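MlnE (Bacillus amyloliquefaciens subsp. plantarum, PDB 5D2E) binds NADP(+) as the N-terminal ketoreductase part of a polyketide synthase of the macrolactin assembly line, where it probably reduces beta-keto groups of the growing chain. Local coordinates at residues Tyr287-Glu291 with Lys316-Leu320; Ala294-Lys300 with Leu320-Glu326; Glu353-His359 with Glu398-Val404. All coordinates share one frame; numbering follows the deposited sequence.

Contact 1: Tyr287-Glu291 with Lys316-Leu320; sequences YLFAE and KLSAL
The ring of Y287 lies flat against the aliphatic chain of K316, which runs across one of its faces from the rim at CE1 toward the base of the ring. K316 CG sits 3.8 Å from the centroid of the Y287 ring, 20° off the normal, a CH-pi contact. Bends at chi3 and chi4 bring the end of the lysine back over the same ring, leaving NZ of K316 4.7 Å from the Y287 centroid in a cation-pi arrangement; a long, weak ion pair with E312 is a second partner for this ammonium. CG of Y287 stands anti to its own backbone N (chi1 -175°), which carries the ring across to helix 311-321, where OH meets A319 CB at 3.2 Å. The two helices belong to the Rossmann-type fold of the ketoreductase domain and run nearly parallel, 23° apart with their segment axes 10.8 Å from each other; helix 284-296 follows the glycine-rich turn at the NADP(+) site. Deeper in the interface L320 turns both methyl branches to A290 of helix 284-296. Its CD1 lies 4.1 Å from A290 CB, while L320 CD2 presses on the A290 backbone, 3.7 Å from C, and L320 CG approaches Y287 CE1 obliquely at 3.9 Å. Both A290 and L320 also pack on L303 of strand 300-304.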
loop_
_atom_site.group_PDB
_atom_site.type_symbol
_atom_site.label_atom_id
_atom_site.label_comp_id
_atom_site.label_asym_id
_atom_site.label_seq_id
_atom_site.Cartn_x
_atom_site.Cartn_y
_atom_site.Cartn_z
ATOM N N TYR A 287 3.345 -6.094 20.566
ATOM C CA TYR A 287 3.818 -6.616 21.835
ATOM C C TYR A 287 4.784 -7.777 21.656
ATOM O O TYR A 287 5.735 -7.860 22.381
ATOM C CB TYR A 287 2.611 -6.973 22.779
ATOM C CG TYR A 287 3.142 -7.389 24.134
ATOM C CD1 TYR A 287 3.733 -6.470 24.956
ATOM C CD2 TYR A 287 3.176 -8.730 24.520
ATOM C CE1 TYR A 287 4.300 -6.837 26.188
ATOM C CE2 TYR A 287 3.748 -9.117 25.744
ATOM C CZ TYR A 287 4.308 -8.156 26.561
ATOM O OH TYR A 287 4.871 -8.477 27.778
ATOM N N LEU A 288 4.582 -8.630 20.653
ATOM C CA LEU A 288 5.432 -9.747 20.369
ATOM C C LEU A 288 6.823 -9.198 20.006
ATOM O O LEU A 288 7.812 -9.663 20.521
ATOM C CB LEU A 288 4.889 -10.529 19.198
ATOM C CG LEU A 288 5.692 -11.738 18.747
ATOM C CD1 LEU A 288 5.390 -12.820 19.770
ATOM C CD2 LEU A 288 5.386 -12.286 17.367
ATOM N N PHE A 289 6.880 -8.175 19.170
ATOM C CA PHE A 289 8.148 -7.460 18.933
ATOM C C PHE A 289 8.712 -6.700 20.148
ATOM O O PHE A 289 9.950 -6.646 20.346
ATOM C CB PHE A 289 8.064 -6.555 17.670
ATOM C CG PHE A 289 8.157 -7.359 16.416
ATOM C CD1 PHE A 289 7.052 -8.004 15.892
ATOM C CD2 PHE A 289 9.381 -7.550 15.804
ATOM C CE1 PHE A 289 7.148 -8.805 14.748
ATOM C CE2 PHE A 289 9.466 -8.316 14.664
ATOM C CZ PHE A 289 8.365 -8.966 14.149
ATOM N N ALA A 290 7.874 -6.143 20.993
ATOM C CA ALA A 290 8.444 -5.448 22.168
ATOM C C ALA A 290 9.214 -6.458 23.060
ATOM O O ALA A 290 10.325 -6.175 23.494
ATOM C CB ALA A 290 7.390 -4.719 22.980
ATOM N N GLU A 291 8.657 -7.635 23.270
ATOM C CA GLU A 291 9.349 -8.636 24.088
ATOM C C GLU A 291 10.643 -9.071 23.388
ATOM O O GLU A 291 11.676 -9.247 24.023
ATOM C CB GLU A 291 8.548 -9.916 24.281
ATOM C CG GLU A 291 7.240 -9.830 25.012
ATOM C CD GLU A 291 6.633 -11.226 25.168
ATOM O OE1 GLU A 291 6.426 -11.971 24.150
ATOM O OE2 GLU A 291 6.378 -11.552 26.331
ATOM N N LYS A 316 1.645 -5.719 30.703
ATOM C CA LYS A 316 2.597 -5.797 29.614
ATOM C C LYS A 316 3.855 -5.024 29.961
ATOM O O LYS A 316 4.966 -5.488 29.717
ATOM C CB LYS A 316 1.944 -5.291 28.306
ATOM C CG LYS A 316 1.053 -6.321 27.630
ATOM C CD LYS A 316 0.408 -5.690 26.385
ATOM C CE LYS A 316 -0.997 -6.180 26.133
ATOM N NZ LYS A 316 -0.944 -7.542 25.665
ATOM N N LEU A 317 3.688 -3.828 30.499
ATOM C CA LEU A 317 4.802 -3.043 30.854
ATOM C C LEU A 317 5.648 -3.774 31.935
ATOM O O LEU A 317 6.915 -3.816 31.862
ATOM C CB LEU A 317 4.351 -1.673 31.353
ATOM C CG LEU A 317 3.566 -0.813 30.373
ATOM C CD1 LEU A 317 3.235 0.504 31.048
ATOM C CD2 LEU A 317 4.429 -0.596 29.106
ATOM N N SER A 318 4.966 -4.406 32.884
ATOM C CA SER A 318 5.670 -5.142 33.927
ATOM C C SER A 318 6.485 -6.290 33.372
ATOM O O SER A 318 7.632 -6.525 33.830
ATOM C CB SER A 318 4.686 -5.707 34.978
ATOM O OG SER A 318 4.066 -4.609 35.613
ATOM N N ALA A 319 5.905 -7.022 32.432
ATOM C CA ALA A 319 6.557 -8.183 31.841
ATOM C C ALA A 319 7.790 -7.699 31.085
ATOM O O ALA A 319 8.779 -8.384 31.055
ATOM C CB ALA A 319 5.651 -8.926 30.888
ATOM N N LEU A 320 7.709 -6.512 30.502
ATOM C CA LEU A 320 8.828 -5.973 29.746
ATOM C C LEU A 320 9.917 -5.509 30.701
ATOM O O LEU A 320 11.095 -5.725 30.423
ATOM C CB LEU A 320 8.407 -4.801 28.856
ATOM C CG LEU A 320 7.574 -5.239 27.656
ATOM C CD1 LEU A 320 7.043 -4.015 26.954
ATOM C CD2 LEU A 320 8.362 -6.086 26.672
#

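Contact 2: Ala294-Lys300 with Leu320-Glu326; sequences AKQAEVK and LENLGAE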
loop_
_atom_site.group_PDB
_atom_site.type_symbol
_atom_site.label_atom_id
_atom_site.label_comp_id
_atom_site.label_asym_id
_atom_site.label_seq_id
_atom_site.Cartn_x
_atom_site.Cartn_y
_atom_site.Cartn_z
ATOM N N ALA A 294 13.210 -6.318 23.877
ATOM C CA ALA A 294 13.624 -6.313 25.291
ATOM C C ALA A 294 14.621 -7.435 25.608
ATOM O O ALA A 294 15.506 -7.241 26.419
ATOM C CB ALA A 294 12.405 -6.431 26.178
ATOM N N LYS A 295 14.519 -8.572 24.921
ATOM C CA LYS A 295 15.445 -9.628 25.115
ATOM C C LYS A 295 16.802 -9.422 24.448
ATOM O O LYS A 295 17.768 -10.036 24.844
ATOM C CB LYS A 295 14.827 -10.886 24.628
ATOM C CG LYS A 295 13.634 -11.255 25.459
ATOM C CD LYS A 295 13.105 -12.570 24.939
ATOM C CE LYS A 295 11.683 -12.755 25.373
ATOM N NZ LYS A 295 11.229 -13.986 24.717
ATOM N N GLN A 296 16.892 -8.533 23.476
ATOM C CA GLN A 296 18.168 -8.284 22.805
ATOM C C GLN A 296 19.087 -7.392 23.608
ATOM O O GLN A 296 20.281 -7.456 23.461
ATOM C CB GLN A 296 17.935 -7.629 21.423
ATOM C CG GLN A 296 17.466 -8.611 20.369
ATOM C CD GLN A 296 17.407 -8.004 18.934
ATOM O OE1 GLN A 296 17.443 -6.790 18.737
ATOM N NE2 GLN A 296 17.319 -8.872 17.942
ATOM N N ALA A 297 18.554 -6.509 24.419
ATOM C CA ALA A 297 19.402 -5.550 25.071
ATOM C C ALA A 297 18.564 -4.820 26.057
ATOM O O ALA A 297 17.337 -4.896 26.009
ATOM C CB ALA A 297 20.000 -4.581 24.057
ATOM N N GLU A 298 19.215 -4.109 26.959
ATOM C CA GLU A 298 18.521 -3.272 27.912
ATOM C C GLU A 298 18.128 -1.986 27.277
ATOM O O GLU A 298 18.923 -1.023 27.181
ATOM C CB GLU A 298 19.372 -3.012 29.158
ATOM C CG GLU A 298 19.574 -4.271 29.997
ATOM C CD GLU A 298 20.538 -4.042 31.175
ATOM O OE1 GLU A 298 20.966 -2.880 31.414
ATOM O OE2 GLU A 298 20.857 -5.033 31.862
ATOM N N VAL A 299 16.884 -1.963 26.804
ATOM C CA VAL A 299 16.382 -0.806 26.101
ATOM C C VAL A 299 15.330 -0.056 26.830
ATOM O O VAL A 299 14.865 -0.485 27.891
ATOM C CB VAL A 299 15.812 -1.220 24.734
ATOM C CG1 VAL A 299 16.906 -1.868 23.909
ATOM C CG2 VAL A 299 14.653 -2.201 24.841
ATOM N N LYS A 300 14.971 1.089 26.261
ATOM C CA LYS A 300 13.796 1.845 26.636
ATOM C C LYS A 300 12.716 1.714 25.549
ATOM O O LYS A 300 12.991 2.022 24.383
ATOM C CB LYS A 300 14.131 3.322 26.753
ATOM C CG LYS A 300 15.470 3.511 27.484
ATOM C CD LYS A 300 15.266 3.932 28.906
ATOM C CE LYS A 300 16.442 4.828 29.322
ATOM N NZ LYS A 300 17.653 3.974 29.271
ATOM N N LEU A 320 7.709 -6.512 30.502
ATOM C CA LEU A 320 8.828 -5.973 29.746
ATOM C C LEU A 320 9.917 -5.509 30.701
ATOM O O LEU A 320 11.095 -5.725 30.423
ATOM C CB LEU A 320 8.407 -4.801 28.856
ATOM C CG LEU A 320 7.574 -5.239 27.656
ATOM C CD1 LEU A 320 7.043 -4.015 26.954
ATOM C CD2 LEU A 320 8.362 -6.086 26.672
ATOM N N GLU A 321 9.533 -4.849 31.785
ATOM C CA GLU A 321 10.517 -4.404 32.775
ATOM C C GLU A 321 11.147 -5.623 33.424
ATOM O O GLU A 321 12.337 -5.585 33.744
ATOM C CB GLU A 321 9.927 -3.439 33.794
ATOM C CG GLU A 321 9.370 -2.238 33.121
ATOM C CD GLU A 321 9.405 -0.928 33.911
ATOM O OE1 GLU A 321 9.013 -0.956 35.092
ATOM O OE2 GLU A 321 9.745 0.158 33.309
ATOM N N ASN A 322 10.446 -6.750 33.512
ATOM C CA ASN A 322 11.121 -7.914 34.026
ATOM C C ASN A 322 12.187 -8.404 33.102
ATOM O O ASN A 322 13.024 -9.156 33.541
ATOM C CB ASN A 322 10.204 -9.087 34.354
ATOM C CG ASN A 322 9.254 -8.788 35.492
ATOM O OD1 ASN A 322 9.341 -7.760 36.204
ATOM N ND2 ASN A 322 8.285 -9.625 35.601
ATOM N N LEU A 323 12.135 -8.063 31.819
ATOM C CA LEU A 323 13.155 -8.534 30.870
ATOM C C LEU A 323 14.358 -7.557 30.775
ATOM O O LEU A 323 15.264 -7.727 29.953
ATOM C CB LEU A 323 12.531 -8.745 29.470
ATOM C CG LEU A 323 11.517 -9.865 29.284
ATOM C CD1 LEU A 323 10.685 -9.651 28.053
ATOM C CD2 LEU A 323 12.109 -11.241 29.266
ATOM N N GLY A 324 14.350 -6.500 31.554
ATOM C CA GLY A 324 15.461 -5.610 31.536
ATOM C C GLY A 324 15.119 -4.269 30.982
ATOM O O GLY A 324 15.898 -3.359 31.152
ATOM N N ALA A 325 13.952 -4.112 30.345
ATOM C CA ALA A 325 13.637 -2.849 29.716
ATOM C C ALA A 325 13.096 -1.849 30.685
ATOM O O ALA A 325 12.618 -2.178 31.760
ATOM C CB ALA A 325 12.627 -3.044 28.603
ATOM N N GLU A 326 13.122 -0.608 30.265
ATOM C CA GLU A 326 12.277 0.389 30.847
ATOM C C GLU A 326 11.129 0.586 29.801
ATOM O O GLU A 326 11.404 0.639 28.613
ATOM C CB GLU A 326 13.120 1.612 31.011
ATOM C CG GLU A 326 12.439 2.772 31.658
ATOM C CD GLU A 326 13.451 3.893 31.958
ATOM O OE1 GLU A 326 14.674 3.645 32.003
ATOM O OE2 GLU A 326 13.010 5.023 32.165
HETATM O O HOH W 1 16.605 -0.793 30.084
#
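K300 starts with CG beside its backbone N (chi1 -43°) and then bends at chi2, chi3 and chi4, whereas E326 holds CG anti to N (chi1 -178°) and stays extended, which brings the carboxylate across the end of the lysine chain, at CD and CE. OE1 of E326 consequently meets K300 CD at 3.2 Å, while K300 NZ stays 4.1 Å from E326 OE1, beyond a salt bridge, so any attraction between the charges is probably modest. F351 of helix 337-351 packs against both side chains. Their backbones form a parallel bridge: E326 N donates to V299 O at 2.9 Å, with the donor in the carbonyl plane. A water donates to V299 O and to G324 O, tying the two chains together just before the strands. Here the Rossmann-type sheet of the ketoreductase domain brings strands 300-304 and 326-329 side by side, each entered from its preceding helix. Helix 311-321 closes in a Schellman motif at G324 (phi 113°), with A325 N donating to L320 O and G324 N to E321 O; L320 O also accepts from L323 N, on the other face of its plane. On the helical side of the contact, A294 CB is seated among three apolar groups: L323 CB at 4.0 Å, L320 CD2 at 4.1 Å and A325 CB at 4.2 Å. Nearer solvent, K295 lays its extended chain across L323, CG touching CD2 at 4.1 Å.

Contact 3: Glu353-His359 with Glu398-Val404; sequences ELNGILH and EPLDFFV
Strands 356-359 and 402-404 run parallel, their axes 4.8 Å apart and 4° from alignment, joined by bonds from I357 N to F402 O, V404 N to I357 O and H359 N to V404 O; the last, 2.8 Å long, points almost straight down its carbonyl. F402 has chi1 of 61°, with CG between its backbone N and carbonyl carbon, and this turns the ring back over the neighbouring strand. One ring face covers G356, whose CA lies 3.9 Å from the F402 centroid in a CH-pi contact. L358 leans the same way, its CD2 touching both V404 CB at 3.7 Å and F402 CE1 at 3.9 Å. From the other side of the sheet, I357 and F403 point together, CD1 of I357 lying 4.0 Å from F403 CD2. Before the strands, D401 N donates to N355 O from above the carbonyl plane, and E398 OE1 accepts from L354 N at 3.3 Å on its anti side. A water donates to P399 O and D401 OD2, and N355 ND2 donates to E353 OE2, while N355 OD1 is taken by V275 N. H359 ND1 is hydrogen-bonded to T279 OG1. These are central parallel strands of the Rossmann-type ketoreductase fold, and 356-359 leads directly toward S360 and G362 of the NADP(+) site.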
loop_
_atom_site.group_PDB
_atom_site.type_symbol
_atom_site.label_atom_id
_atom_site.label_comp_id
_atom_site.label_asym_id
_atom_site.label_seq_id
_atom_site.Cartn_x
_atom_site.Cartn_y
_atom_site.Cartn_z
ATOM N N GLU A 353 16.396 11.116 23.238
ATOM C CA GLU A 353 16.299 10.866 21.778
ATOM C C GLU A 353 15.523 9.594 21.437
ATOM O O GLU A 353 15.189 8.796 22.320
ATOM C CB GLU A 353 17.700 10.732 21.158
ATOM C CG GLU A 353 18.467 9.511 21.630
ATOM C CD GLU A 353 19.880 9.549 21.094
ATOM O OE1 GLU A 353 20.391 10.682 20.868
ATOM O OE2 GLU A 353 20.466 8.458 20.901
ATOM N N LEU A 354 15.273 9.427 20.133
ATOM C CA LEU A 354 14.592 8.229 19.585
ATOM C C LEU A 354 15.525 7.572 18.603
ATOM O O LEU A 354 16.041 8.202 17.721
ATOM C CB LEU A 354 13.280 8.626 18.900
ATOM C CG LEU A 354 12.429 7.515 18.299
ATOM C CD1 LEU A 354 11.992 6.458 19.304
ATOM C CD2 LEU A 354 11.211 8.178 17.699
ATOM N N ASN A 355 15.735 6.282 18.747
ATOM C CA ASN A 355 16.631 5.541 17.864
ATOM C C ASN A 355 15.939 4.585 16.951
ATOM O O ASN A 355 16.613 3.955 16.164
ATOM C CB ASN A 355 17.601 4.698 18.688
ATOM C CG ASN A 355 18.322 5.522 19.742
ATOM O OD1 ASN A 355 18.158 5.279 20.941
ATOM N ND2 ASN A 355 19.024 6.573 19.309
ATOM N N GLY A 356 14.625 4.386 17.066
ATOM C CA GLY A 356 13.989 3.417 16.150
ATOM C C GLY A 356 12.477 3.424 16.274
ATOM O O GLY A 356 11.993 3.680 17.384
ATOM N N ILE A 357 11.767 3.139 15.157
ATOM C CA ILE A 357 10.301 3.057 15.125
ATOM C C ILE A 357 9.917 1.728 14.439
ATOM O O ILE A 357 10.399 1.449 13.304
ATOM C CB ILE A 357 9.666 4.212 14.385
ATOM C CG1 ILE A 357 10.009 5.490 15.072
ATOM C CG2 ILE A 357 8.128 4.041 14.232
ATOM C CD1 ILE A 357 9.450 6.709 14.404
ATOM N N LEU A 358 9.005 0.976 15.088
ATOM C CA LEU A 358 8.290 -0.142 14.490
ATOM C C LEU A 358 6.853 0.316 14.443
ATOM O O LEU A 358 6.254 0.662 15.472
ATOM C CB LEU A 358 8.356 -1.415 15.319
ATOM C CG LEU A 358 9.677 -2.103 15.546
ATOM C CD1 LEU A 358 9.462 -3.386 16.326
ATOM C CD2 LEU A 358 10.379 -2.467 14.227
ATOM N N HIS A 359 6.321 0.412 13.229
ATOM C CA HIS A 359 4.956 0.973 13.044
ATOM C C HIS A 359 3.995 -0.143 12.807
ATOM O O HIS A 359 3.879 -0.638 11.696
ATOM C CB HIS A 359 4.989 1.995 11.911
ATOM C CG HIS A 359 3.677 2.643 11.593
ATOM N ND1 HIS A 359 2.754 3.014 12.538
ATOM C CD2 HIS A 359 3.136 2.972 10.391
ATOM C CE1 HIS A 359 1.725 3.595 11.940
ATOM N NE2 HIS A 359 1.945 3.574 10.634
ATOM N N GLU A 398 15.340 13.011 14.183
ATOM C CA GLU A 398 15.835 12.042 15.134
ATOM C C GLU A 398 16.823 11.084 14.490
ATOM O O GLU A 398 16.717 10.754 13.282
ATOM C CB GLU A 398 14.678 11.319 15.839
ATOM C CG GLU A 398 13.822 12.254 16.695
ATOM C CD GLU A 398 14.636 12.962 17.785
ATOM O OE1 GLU A 398 15.352 12.252 18.504
ATOM O OE2 GLU A 398 14.578 14.206 17.884
ATOM N N PRO A 399 17.830 10.654 15.273
ATOM C CA PRO A 399 18.892 9.787 14.746
ATOM C C PRO A 399 18.384 8.321 14.690
ATOM O O PRO A 399 18.825 7.448 15.482
ATOM C CB PRO A 399 20.015 9.960 15.798
ATOM C CG PRO A 399 19.212 10.090 17.111
ATOM C CD PRO A 399 18.025 10.942 16.724
ATOM N N LEU A 400 17.419 8.054 13.803
ATOM C CA LEU A 400 16.821 6.730 13.789
ATOM C C LEU A 400 17.806 5.772 13.157
ATOM O O LEU A 400 18.358 6.014 12.084
ATOM C CB LEU A 400 15.486 6.698 13.004
ATOM C CG LEU A 400 14.394 7.661 13.434
ATOM C CD1 LEU A 400 13.116 7.513 12.582
ATOM C CD2 LEU A 400 14.025 7.471 14.906
ATOM N N ASP A 401 17.969 4.644 13.784
ATOM C CA ASP A 401 18.641 3.513 13.187
ATOM C C ASP A 401 17.716 2.744 12.260
ATOM O O ASP A 401 18.190 2.038 11.362
ATOM C CB ASP A 401 19.163 2.579 14.276
ATOM C CG ASP A 401 20.334 3.226 15.063
ATOM O OD1 ASP A 401 21.211 3.769 14.389
ATOM O OD2 ASP A 401 20.370 3.271 16.315
ATOM N N PHE A 402 16.407 2.788 12.545
ATOM C CA PHE A 402 15.429 2.058 11.716
ATOM C C PHE A 402 14.041 2.661 11.825
ATOM O O PHE A 402 13.691 3.384 12.823
ATOM C CB PHE A 402 15.412 0.529 11.967
ATOM C CG PHE A 402 15.049 0.157 13.371
ATOM C CD1 PHE A 402 13.721 0.185 13.774
ATOM C CD2 PHE A 402 16.041 -0.104 14.315
ATOM C CE1 PHE A 402 13.347 -0.131 15.046
ATOM C CE2 PHE A 402 15.675 -0.415 15.627
ATOM C CZ PHE A 402 14.331 -0.408 15.994
ATOM N N PHE A 403 13.322 2.527 10.712
ATOM C CA PHE A 403 11.902 2.954 10.592
ATOM C C PHE A 403 11.289 1.811 9.815
ATOM O O PHE A 403 11.556 1.668 8.612
ATOM C CB PHE A 403 11.822 4.297 9.829
ATOM C CG PHE A 403 10.430 4.911 9.752
ATOM C CD1 PHE A 403 9.508 4.443 8.850
ATOM C CD2 PHE A 403 10.079 5.998 10.530
ATOM C CE1 PHE A 403 8.255 5.026 8.754
ATOM C CE2 PHE A 403 8.835 6.607 10.421
ATOM C CZ PHE A 403 7.924 6.132 9.521
ATOM N N VAL A 404 10.529 0.960 10.505
ATOM C CA VAL A 404 10.020 -0.274 9.937
ATOM C C VAL A 404 8.505 -0.265 9.968
ATOM O O VAL A 404 7.915 -0.034 11.005
ATOM C CB VAL A 404 10.532 -1.551 10.639
ATOM C CG1 VAL A 404 9.968 -2.799 9.963
ATOM C CG2 VAL A 404 12.077 -1.602 10.649
HETATM O O HOH W 2 20.665 5.986 16.662
#

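Overall arrangement
All three contacts lie within the ketoreductase domain and its Rossmann-type fold. Contacts 1 and 2 are successive levels of the pairing between helices 284-296 and 311-321: they share L320, and E291 O touches L323 CD1 between them. Contact 1 is side-chain packing with no backbone bond across it, a lysine on an aromatic ring beside apolar contacts of L320; contact 2 moves from helix ends into the sheet, adding a backbone bond and a water. Both are partly buried. Contact 3 is the buried one, held by a ladder of backbone bonds with apolar groups on either face of its strands. Contact 1 meets contact 3 where F289 CB packs on L358 CD1; contacts 2 and 3 do not touch.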